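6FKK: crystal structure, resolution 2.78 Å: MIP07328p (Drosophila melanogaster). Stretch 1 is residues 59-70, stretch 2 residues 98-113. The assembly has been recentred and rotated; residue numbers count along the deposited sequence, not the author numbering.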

ATOM      1  N   ARG A  59      12.972 -18.478 -13.704  1.00118.73           N
ATOM      2  CA  ARG A  59      13.628 -18.398 -12.406  1.00102.96           C
ATOM      3  C   ARG A  59      14.998 -17.759 -12.567  1.00103.64           C
ATOM      4  O   ARG A  59      15.749 -18.117 -13.478  1.00113.93           O
ATOM      5  CB  ARG A  59      13.774 -19.785 -11.773  1.00102.18           C
ATOM      6  CG  ARG A  59      14.609 -19.798 -10.506  1.00 99.07           C
ATOM      7  CD  ARG A  59      14.652 -21.179  -9.874  1.00103.08           C
ATOM      8  NE  ARG A  59      13.318 -21.754  -9.731  1.00116.87           N
ATOM      9  CZ  ARG A  59      13.035 -22.793  -8.955  1.00119.96           C
ATOM     10  NH1 ARG A  59      11.793 -23.255  -8.886  1.00121.63           N
ATOM     11  NH2 ARG A  59      13.991 -23.368  -8.239  1.00111.38           N
ATOM     12  N   LEU A  60      15.319 -16.821 -11.681  1.00 91.08           N
ATOM     13  CA  LEU A  60      16.634 -16.196 -11.635  1.00 89.73           C
ATOM     14  C   LEU A  60      17.174 -16.343 -10.219  1.00101.89           C
ATOM     15  O   LEU A  60      16.572 -15.831  -9.268  1.00106.16           O
ATOM     16  CB  LEU A  60      16.558 -14.721 -12.045  1.00 94.27           C
ATOM     17  CG  LEU A  60      17.816 -14.011 -12.557  1.00 99.06           C
ATOM     18  CD1 LEU A  60      17.424 -12.730 -13.274  1.00 95.99           C
ATOM     19  CD2 LEU A  60      18.792 -13.704 -11.431  1.00 98.46           C
ATOM     20  N   GLU A  61      18.296 -17.045 -10.079  1.00 98.99           N
ATOM     21  CA  GLU A  61      18.889 -17.327  -8.781  1.00100.81           C
ATOM     22  C   GLU A  61      20.107 -16.443  -8.549  1.00 98.45           C
ATOM     23  O   GLU A  61      20.879 -16.171  -9.474  1.00 95.29           O
ATOM     24  CB  GLU A  61      19.277 -18.805  -8.663  1.00 89.63           C
ATOM     25  CG  GLU A  61      18.083 -19.745  -8.557  1.00 99.08           C
ATOM     26  CD  GLU A  61      18.487 -21.196  -8.375  1.00122.21           C
ATOM     27  OE1 GLU A  61      19.559 -21.586  -8.883  1.00134.08           O
ATOM     28  OE2 GLU A  61      17.733 -21.947  -7.720  1.00126.13           O
ATOM     29  N   TRP A  62      20.274 -16.003  -7.302  1.00 90.24           N
ATOM     30  CA  TRP A  62      21.333 -15.067  -6.940  1.00 91.72           C
ATOM     31  C   TRP A  62      21.683 -15.318  -5.481  1.00 99.96           C
ATOM     32  O   TRP A  62      20.874 -15.033  -4.593  1.00105.34           O
ATOM     33  CB  TRP A  62      20.879 -13.626  -7.169  1.00 89.67           C
ATOM     34  CG  TRP A  62      21.933 -12.584  -6.958  1.00 87.39           C
ATOM     35  CD1 TRP A  62      23.217 -12.782  -6.541  1.00 89.69           C
ATOM     36  CD2 TRP A  62      21.788 -11.173  -7.153  1.00 94.32           C
ATOM     37  NE1 TRP A  62      23.880 -11.580  -6.465  1.00 95.22           N
ATOM     38  CE2 TRP A  62      23.023 -10.577  -6.836  1.00 92.85           C
ATOM     39  CE3 TRP A  62      20.731 -10.355  -7.565  1.00104.10           C
ATOM     40  CZ2 TRP A  62      23.231  -9.202  -6.916  1.00 91.86           C
ATOM     41  CZ3 TRP A  62      20.940  -8.991  -7.646  1.00101.38           C
ATOM     42  CH2 TRP A  62      22.180  -8.429  -7.323  1.00 92.46           C
ATOM     43  N   HIS A  63      22.878 -15.843  -5.233  1.00 93.37           N
ATOM     44  CA  HIS A  63      23.284 -16.268  -3.902  1.00 95.89           C
ATOM     45  C   HIS A  63      24.417 -15.398  -3.378  1.00 91.43           C
ATOM     46  O   HIS A  63      25.193 -14.824  -4.147  1.00 98.23           O
ATOM     47  CB  HIS A  63      23.723 -17.735  -3.903  1.00113.14           C
ATOM     48  CG  HIS A  63      22.610 -18.693  -4.187  1.00116.27           C
ATOM     49  ND1 HIS A  63      21.895 -19.318  -3.188  1.00115.78           N
ATOM     50  CD2 HIS A  63      22.082 -19.127  -5.356  1.00116.89           C
ATOM     51  CE1 HIS A  63      20.978 -20.100  -3.730  1.00118.73           C
ATOM     52  NE2 HIS A  63      21.070 -20.000  -5.043  1.00119.20           N
ATOM     53  N   SER A  64      24.502 -15.312  -2.053  1.00 90.31           N
ATOM     54  CA  SER A  64      25.581 -14.584  -1.404  1.00 86.20           C
ATOM     55  C   SER A  64      26.839 -15.439  -1.384  1.00105.21           C
ATOM     56  O   SER A  64      26.786 -16.632  -1.071  1.00103.68           O
ATOM     57  CB  SER A  64      25.189 -14.197   0.022  1.00 83.44           C
ATOM     58  OG  SER A  64      24.096 -13.297   0.029  1.00 94.87           O
ATOM     59  N   THR A  65      27.970 -14.825  -1.721  1.00115.50           N
ATOM     60  CA  THR A  65      29.244 -15.520  -1.620  1.00116.36           C
ATOM     61  C   THR A  65      29.488 -15.950  -0.180  1.00112.34           C
ATOM     62  O   THR A  65      29.020 -15.316   0.770  1.00112.75           O
ATOM     63  CB  THR A  65      30.386 -14.620  -2.095  1.00114.25           C
ATOM     64  OG1 THR A  65      30.650 -13.623  -1.100  1.00117.78           O
ATOM     65  CG2 THR A  65      30.012 -13.934  -3.398  1.00102.03           C
ATOM     66  N   ASP A  66      30.222 -17.054  -0.021  1.00112.81           N
ATOM     67  CA  ASP A  66      30.558 -17.510   1.322  1.00121.54           C
ATOM     68  C   ASP A  66      31.349 -16.455   2.082  1.00126.81           C
ATOM     69  O   ASP A  66      31.271 -16.389   3.312  1.00132.71           O
ATOM     70  CB  ASP A  66      31.332 -18.825   1.257  1.00132.49           C
ATOM     71  CG  ASP A  66      30.431 -20.015   0.988  1.00136.32           C
ATOM     72  OD1 ASP A  66      29.202 -19.816   0.873  1.00137.71           O
ATOM     73  OD2 ASP A  66      30.950 -21.148   0.896  1.00140.11           O
ATOM     74  N   ALA A  67      32.103 -15.614   1.370  1.00126.23           N
ATOM     75  CA  ALA A  67      32.746 -14.478   2.020  1.00118.10           C
ATOM     76  C   ALA A  67      31.710 -13.497   2.554  1.00105.08           C
ATOM     77  O   ALA A  67      31.865 -12.959   3.656  1.00106.24           O
ATOM     78  CB  ALA A  67      33.694 -13.781   1.044  1.00105.55           C
ATOM     79  N   ASP A  68      30.640 -13.261   1.791  1.00 94.54           N
ATOM     80  CA  ASP A  68      29.604 -12.333   2.234  1.00101.25           C
ATOM     81  C   ASP A  68      28.801 -12.906   3.395  1.00105.60           C
ATOM     82  O   ASP A  68      28.469 -12.185   4.344  1.00115.36           O
ATOM     83  CB  ASP A  68      28.679 -11.978   1.070  1.00107.69           C
ATOM     84  CG  ASP A  68      29.300 -10.981   0.108  1.00116.65           C
ATOM     85  OD1 ASP A  68      30.407 -10.480   0.397  1.00122.49           O
ATOM     86  OD2 ASP A  68      28.677 -10.698  -0.937  1.00113.09           O
ATOM     87  N   ARG A  69      28.470 -14.199   3.338  1.00104.36           N
ATOM     88  CA  ARG A  69      27.692 -14.803   4.414  1.00 96.53           C
ATOM     89  C   ARG A  69      28.515 -14.930   5.689  1.00107.28           C
ATOM     90  O   ARG A  69      27.993 -14.732   6.793  1.00 94.85           O
ATOM     91  CB  ARG A  69      27.159 -16.168   3.982  1.00103.38           C
ATOM     92  CG  ARG A  69      26.475 -16.940   5.099  1.00113.87           C
ATOM     93  CD  ARG A  69      25.945 -18.267   4.603  1.00121.80           C
ATOM     94  NE  ARG A  69      24.938 -18.083   3.564  1.00123.82           N
ATOM     95  CZ  ARG A  69      24.396 -19.075   2.868  1.00129.79           C
ATOM     96  NH1 ARG A  69      24.765 -20.327   3.096  1.00120.58           N
ATOM     97  NH2 ARG A  69      23.485 -18.812   1.941  1.00137.90           N
ATOM     98  N   GLU A  70      29.802 -15.264   5.560  1.00125.44           N
ATOM     99  CA  GLU A  70      30.663 -15.368   6.734  1.00124.97           C
ATOM    100  C   GLU A  70      30.743 -14.039   7.473  1.00115.12           C
ATOM    101  O   GLU A  70      30.503 -13.976   8.685  1.00117.38           O
ATOM    102  CB  GLU A  70      32.057 -15.846   6.329  1.00131.58           C
ATOM    103  CG  GLU A  70      32.163 -17.348   6.121  1.00139.14           C
ATOM    104  CD  GLU A  70      33.445 -17.746   5.420  1.00157.11           C
ATOM    105  OE1 GLU A  70      34.289 -16.859   5.172  1.00160.82           O
ATOM    106  OE2 GLU A  70      33.609 -18.946   5.112  1.00166.52           O
ATOM    107  N   LEU A  98      16.672  -3.994 -13.634  1.00 75.89           N
ATOM    108  CA  LEU A  98      17.381  -3.636 -12.413  1.00 78.49           C
ATOM    109  C   LEU A  98      16.969  -4.585 -11.296  1.00 85.48           C
ATOM    110  O   LEU A  98      15.775  -4.791 -11.059  1.00 91.12           O
ATOM    111  CB  LEU A  98      17.089  -2.187 -12.020  1.00 61.32           C
ATOM    112  CG  LEU A  98      17.673  -1.690 -10.696  1.00 71.89           C
ATOM    113  CD1 LEU A  98      19.185  -1.856 -10.667  1.00 71.46           C
ATOM    114  CD2 LEU A  98      17.284  -0.239 -10.452  1.00 59.54           C
ATOM    115  N   LEU A  99      17.956  -5.169 -10.621  1.00 76.21           N
ATOM    116  CA  LEU A  99      17.701  -6.088  -9.519  1.00 73.46           C
ATOM    117  C   LEU A  99      18.618  -5.754  -8.354  1.00 84.39           C
ATOM    118  O   LEU A  99      19.835  -5.640  -8.530  1.00 90.16           O
ATOM    119  CB  LEU A  99      17.910  -7.546  -9.944  1.00 78.40           C
ATOM    120  CG  LEU A  99      16.680  -8.295 -10.454  1.00 87.22           C
ATOM    121  CD1 LEU A  99      17.020  -9.759 -10.690  1.00 97.44           C
ATOM    122  CD2 LEU A  99      15.530  -8.159  -9.470  1.00 92.41           C
ATOM    123  N   CYS A 100      18.032  -5.607  -7.167  1.00 75.82           N
ATOM    124  CA  CYS A 100      18.776  -5.325  -5.949  1.00 75.63           C
ATOM    125  C   CYS A 100      18.318  -6.277  -4.852  1.00 78.98           C
ATOM    126  O   CYS A 100      17.126  -6.577  -4.737  1.00 68.39           O
ATOM    127  CB  CYS A 100      18.581  -3.868  -5.496  1.00 71.91           C
ATOM    128  SG  CYS A 100      18.839  -2.597  -6.773  1.00 93.44           S
ATOM    129  N   GLY A 101      19.271  -6.750  -4.048  1.00 77.06           N
ATOM    130  CA  GLY A 101      18.962  -7.677  -2.979  1.00 70.59           C
ATOM    131  C   GLY A 101      19.747  -7.346  -1.725  1.00 73.71           C
ATOM    132  O   GLY A 101      20.731  -6.604  -1.755  1.00 77.35           O
ATOM    133  N   THR A 102      19.290  -7.924  -0.609  1.00 68.16           N
ATOM    134  CA  THR A 102      19.928  -7.661   0.678  1.00 63.82           C
ATOM    135  C   THR A 102      21.363  -8.172   0.699  1.00 73.61           C
ATOM    136  O   THR A 102      22.262  -7.494   1.212  1.00 76.55           O
ATOM    137  CB  THR A 102      19.119  -8.296   1.809  1.00 60.67           C
ATOM    138  OG1 THR A 102      19.238  -9.724   1.744  1.00 78.81           O
ATOM    139  CG2 THR A 102      17.652  -7.912   1.695  1.00 56.22           C
ATOM    140  N   ASN A 103      21.594  -9.368   0.152  1.00 77.77           N
ATOM    141  CA  ASN A 103      22.933  -9.949   0.034  1.00 85.65           C
ATOM    142  C   ASN A 103      23.627 -10.025   1.396  1.00 80.69           C
ATOM    143  O   ASN A 103      24.733  -9.515   1.588  1.00 76.90           O
ATOM    144  CB  ASN A 103      23.777  -9.170  -0.979  1.00 71.58           C
ATOM    145  CG  ASN A 103      25.138  -9.800  -1.221  1.00 85.08           C
ATOM    146  OD1 ASN A 103      25.301 -11.015  -1.111  1.00104.32           O
ATOM    147  ND2 ASN A 103      26.126  -8.970  -1.535  1.00 80.50           N
ATOM    148  N   SER A 104      22.953 -10.663   2.350  1.00 78.74           N
ATOM    149  CA  SER A 104      23.504 -10.911   3.682  1.00 71.79           C
ATOM    150  C   SER A 104      23.991  -9.616   4.328  1.00 70.55           C
ATOM    151  O   SER A 104      25.144  -9.495   4.750  1.00 91.20           O
ATOM    152  CB  SER A 104      24.625 -11.950   3.616  1.00 76.15           C
ATOM    153  OG  SER A 104      24.186 -13.133   2.974  1.00 77.55           O
ATOM    154  N   TYR A 105      23.090  -8.633   4.392  1.00 81.74           N
ATOM    155  CA  TYR A 105      23.386  -7.315   4.953  1.00 81.94           C
ATOM    156  C   TYR A 105      24.556  -6.645   4.236  1.00 82.30           C
ATOM    157  O   TYR A 105      25.342  -5.915   4.846  1.00 88.45           O
ATOM    158  CB  TYR A 105      23.644  -7.397   6.461  1.00 85.16           C
ATOM    159  CG  TYR A 105      22.396  -7.689   7.269  1.00 84.52           C
ATOM    160  CD1 TYR A 105      21.815  -8.950   7.258  1.00 90.51           C
ATOM    161  CD2 TYR A 105      21.801  -6.701   8.045  1.00 79.34           C
ATOM    162  CE1 TYR A 105      20.675  -9.220   7.993  1.00 94.27           C
ATOM    163  CE2 TYR A 105      20.661  -6.962   8.786  1.00 83.18           C
ATOM    164  CZ  TYR A 105      20.102  -8.223   8.756  1.00 99.67           C
ATOM    165  OH  TYR A 105      18.968  -8.489   9.490  1.00 96.84           O
ATOM    166  N   LYS A 106      24.678  -6.896   2.935  1.00 81.60           N
ATOM    167  CA  LYS A 106      25.648  -6.219   2.073  1.00 78.87           C
ATOM    168  C   LYS A 106      24.945  -5.900   0.762  1.00 77.98           C
ATOM    169  O   LYS A 106      25.249  -6.481  -0.286  1.00 87.04           O
ATOM    170  CB  LYS A 106      26.888  -7.090   1.855  1.00 89.74           C
ATOM    171  CG  LYS A 106      28.047  -6.396   1.154  1.00101.21           C
ATOM    172  CD  LYS A 106      29.199  -7.365   0.919  1.00110.06           C
ATOM    173  CE  LYS A 106      30.398  -6.672   0.289  1.00105.49           C
ATOM    174  NZ  LYS A 106      30.095  -6.124  -1.061  1.00 99.99           N
ATOM    175  N   PRO A 107      23.983  -4.974   0.789  1.00 84.68           N
ATOM    176  CA  PRO A 107      23.082  -4.810  -0.359  1.00 66.46           C
ATOM    177  C   PRO A 107      23.813  -4.356  -1.615  1.00 75.36           C
ATOM    178  O   PRO A 107      24.696  -3.496  -1.570  1.00 88.85           O
ATOM    179  CB  PRO A 107      22.082  -3.753   0.124  1.00 59.72           C
ATOM    180  CG  PRO A 107      22.796  -3.015   1.202  1.00 59.83           C
ATOM    181  CD  PRO A 107      23.676  -4.025   1.873  1.00 91.42           C
ATOM    182  N   ARG A 108      23.434  -4.955  -2.742  1.00 83.29           N
ATOM    183  CA  ARG A 108      24.015  -4.651  -4.042  1.00 84.43           C
ATOM    184  C   ARG A 108      22.894  -4.529  -5.065  1.00 84.92           C
ATOM    185  O   ARG A 108      21.783  -5.024  -4.860  1.00 64.38           O
ATOM    186  CB  ARG A 108      25.014  -5.733  -4.484  1.00 71.97           C
ATOM    187  CG  ARG A 108      26.055  -6.103  -3.438  1.00 73.94           C
ATOM    188  CD  ARG A 108      27.184  -5.090  -3.381  1.00 79.43           C
ATOM    189  NE  ARG A 108      28.011  -5.136  -4.584  1.00 78.37           N
ATOM    190  CZ  ARG A 108      29.152  -4.471  -4.729  1.00100.76           C
ATOM    191  NH1 ARG A 108      29.607  -3.709  -3.743  1.00113.67           N
ATOM    192  NH2 ARG A 108      29.842  -4.570  -5.857  1.00102.40           N
ATOM    193  N   CYS A 109      23.196  -3.859  -6.177  1.00 79.83           N
ATOM    194  CA  CYS A 109      22.283  -3.756  -7.307  1.00 66.43           C
ATOM    195  C   CYS A 109      22.973  -4.248  -8.573  1.00 77.99           C
ATOM    196  O   CYS A 109      24.198  -4.161  -8.706  1.00 77.39           O
ATOM    197  CB  CYS A 109      21.792  -2.318  -7.519  1.00 74.33           C
ATOM    198  SG  CYS A 109      20.606  -1.711  -6.292  1.00109.43           S
ATOM    199  N   ARG A 110      22.174  -4.761  -9.505  1.00 76.10           N
ATOM    200  CA  ARG A 110      22.690  -5.283 -10.761  1.00 74.12           C
ATOM    201  C   ARG A 110      21.784  -4.867 -11.909  1.00 81.68           C
ATOM    202  O   ARG A 110      20.586  -4.635 -11.726  1.00 86.76           O
ATOM    203  CB  ARG A 110      22.805  -6.813 -10.749  1.00 77.51           C
ATOM    204  CG  ARG A 110      24.055  -7.364 -10.086  1.00 91.90           C
ATOM    205  CD  ARG A 110      24.130  -8.870 -10.289  1.00 96.02           C
ATOM    206  NE  ARG A 110      25.173  -9.498  -9.484  1.00101.23           N
ATOM    207  CZ  ARG A 110      25.318 -10.813  -9.353  1.00101.92           C
ATOM    208  NH1 ARG A 110      24.482 -11.636  -9.972  1.00 98.77           N
ATOM    209  NH2 ARG A 110      26.293 -11.305  -8.601  1.00 97.01           N
ATOM    210  N   HIS A 111      22.373  -4.782 -13.097  1.00 95.48           N
ATOM    211  CA  HIS A 111      21.641  -4.564 -14.335  1.00100.43           C
ATOM    212  C   HIS A 111      21.776  -5.798 -15.217  1.00 93.53           C
ATOM    213  O   HIS A 111      22.861  -6.379 -15.323  1.00 86.75           O
ATOM    214  CB  HIS A 111      22.155  -3.325 -15.072  1.00102.94           C
ATOM    215  CG  HIS A 111      21.967  -2.049 -14.312  1.00 93.13           C
ATOM    216  ND1 HIS A 111      22.734  -1.714 -13.217  1.00 95.54           N
ATOM    217  CD2 HIS A 111      21.096  -1.027 -14.487  1.00 95.29           C
ATOM    218  CE1 HIS A 111      22.347  -0.540 -12.752  1.00 95.95           C
ATOM    219  NE2 HIS A 111      21.353  -0.102 -13.505  1.00 91.54           N
ATOM    220  N   TYR A 112      20.672  -6.200 -15.843  1.00107.81           N
ATOM    221  CA  TYR A 112      20.620  -7.439 -16.604  1.00121.09           C
ATOM    222  C   TYR A 112      20.159  -7.173 -18.031  1.00132.52           C
ATOM    223  O   TYR A 112      19.590  -6.124 -18.342  1.00134.07           O
ATOM    224  CB  TYR A 112      19.689  -8.466 -15.941  1.00101.44           C
ATOM    225  CG  TYR A 112      20.272  -9.123 -14.711  1.00 99.27           C
ATOM    226  CD1 TYR A 112      20.136  -8.543 -13.456  1.00 96.13           C
ATOM    227  CD2 TYR A 112      20.957 -10.329 -14.803  1.00111.59           C
ATOM    228  CE1 TYR A 112      20.666  -9.145 -12.329  1.00107.35           C
ATOM    229  CE2 TYR A 112      21.491 -10.938 -13.682  1.00114.54           C
ATOM    230  CZ  TYR A 112      21.344 -10.341 -12.447  1.00114.13           C
ATOM    231  OH  TYR A 112      21.873 -10.945 -11.329  1.00111.23           O
ATOM    232  N   THR A 113      20.417  -8.151 -18.895  1.00130.96           N
ATOM    233  CA  THR A 113      19.985  -8.099 -20.287  1.00123.27           C
ATOM    234  C   THR A 113      19.736  -9.503 -20.827  1.00124.19           C
ATOM    235  O   THR A 113      20.575 -10.393 -20.679  1.00115.99           O
ATOM    236  CB  THR A 113      21.021  -7.398 -21.178  1.00116.38           C
ATOM    237  OG1 THR A 113      21.136  -6.024 -20.792  1.00102.99           O
ATOM    238  CG2 THR A 113      20.604  -7.481 -22.639  1.00117.97           C
TER

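Stretch 1 enters as a strand and leaves as a helix, and it packs on the hairpin of stretch 2, whose strands are tied by the Cys 100 to Cys 109 disulfide. Leu 60 points toward the hairpin. Its CD1 lies 4.0 Å from Leu 99 CD1 and also sits over one face of the Tyr 112 ring. Glu 61 points away and makes no contact.

Trp 62 is buried and gives the largest covered area in the contact. The guanidinium of Arg 110 lies flat on its ring, with centres 3.7 Å apart and planes at 21°. Arg 110 CD adds a CH-pi contact over the six-membered ring. Arg 110 NH1 donates to Tyr 112 OH (3.0 Å), which helps hold the arginine in place. At the ring edge, Trp 62 CZ3 is 3.6 Å from Leu 99 O.

His 63 points away. Ser 64 turns back and its OG donates to Asn 103 OD1 at 2.8 Å. Ser 64 OG is also 3.0 Å from Ser 104 OG.

Thr 65 caps the helix: its OG1 accepts from Asp 68 N at 2.9 Å. Asp 68 faces stretch 2, and its OD2 accepts from Asn 103 ND2 at 3.1 Å. Asn 103 thus bridges Ser 64 and Asp 68. Asp 68 OD1 also approaches Lys 106 CD, at 3.4 Å.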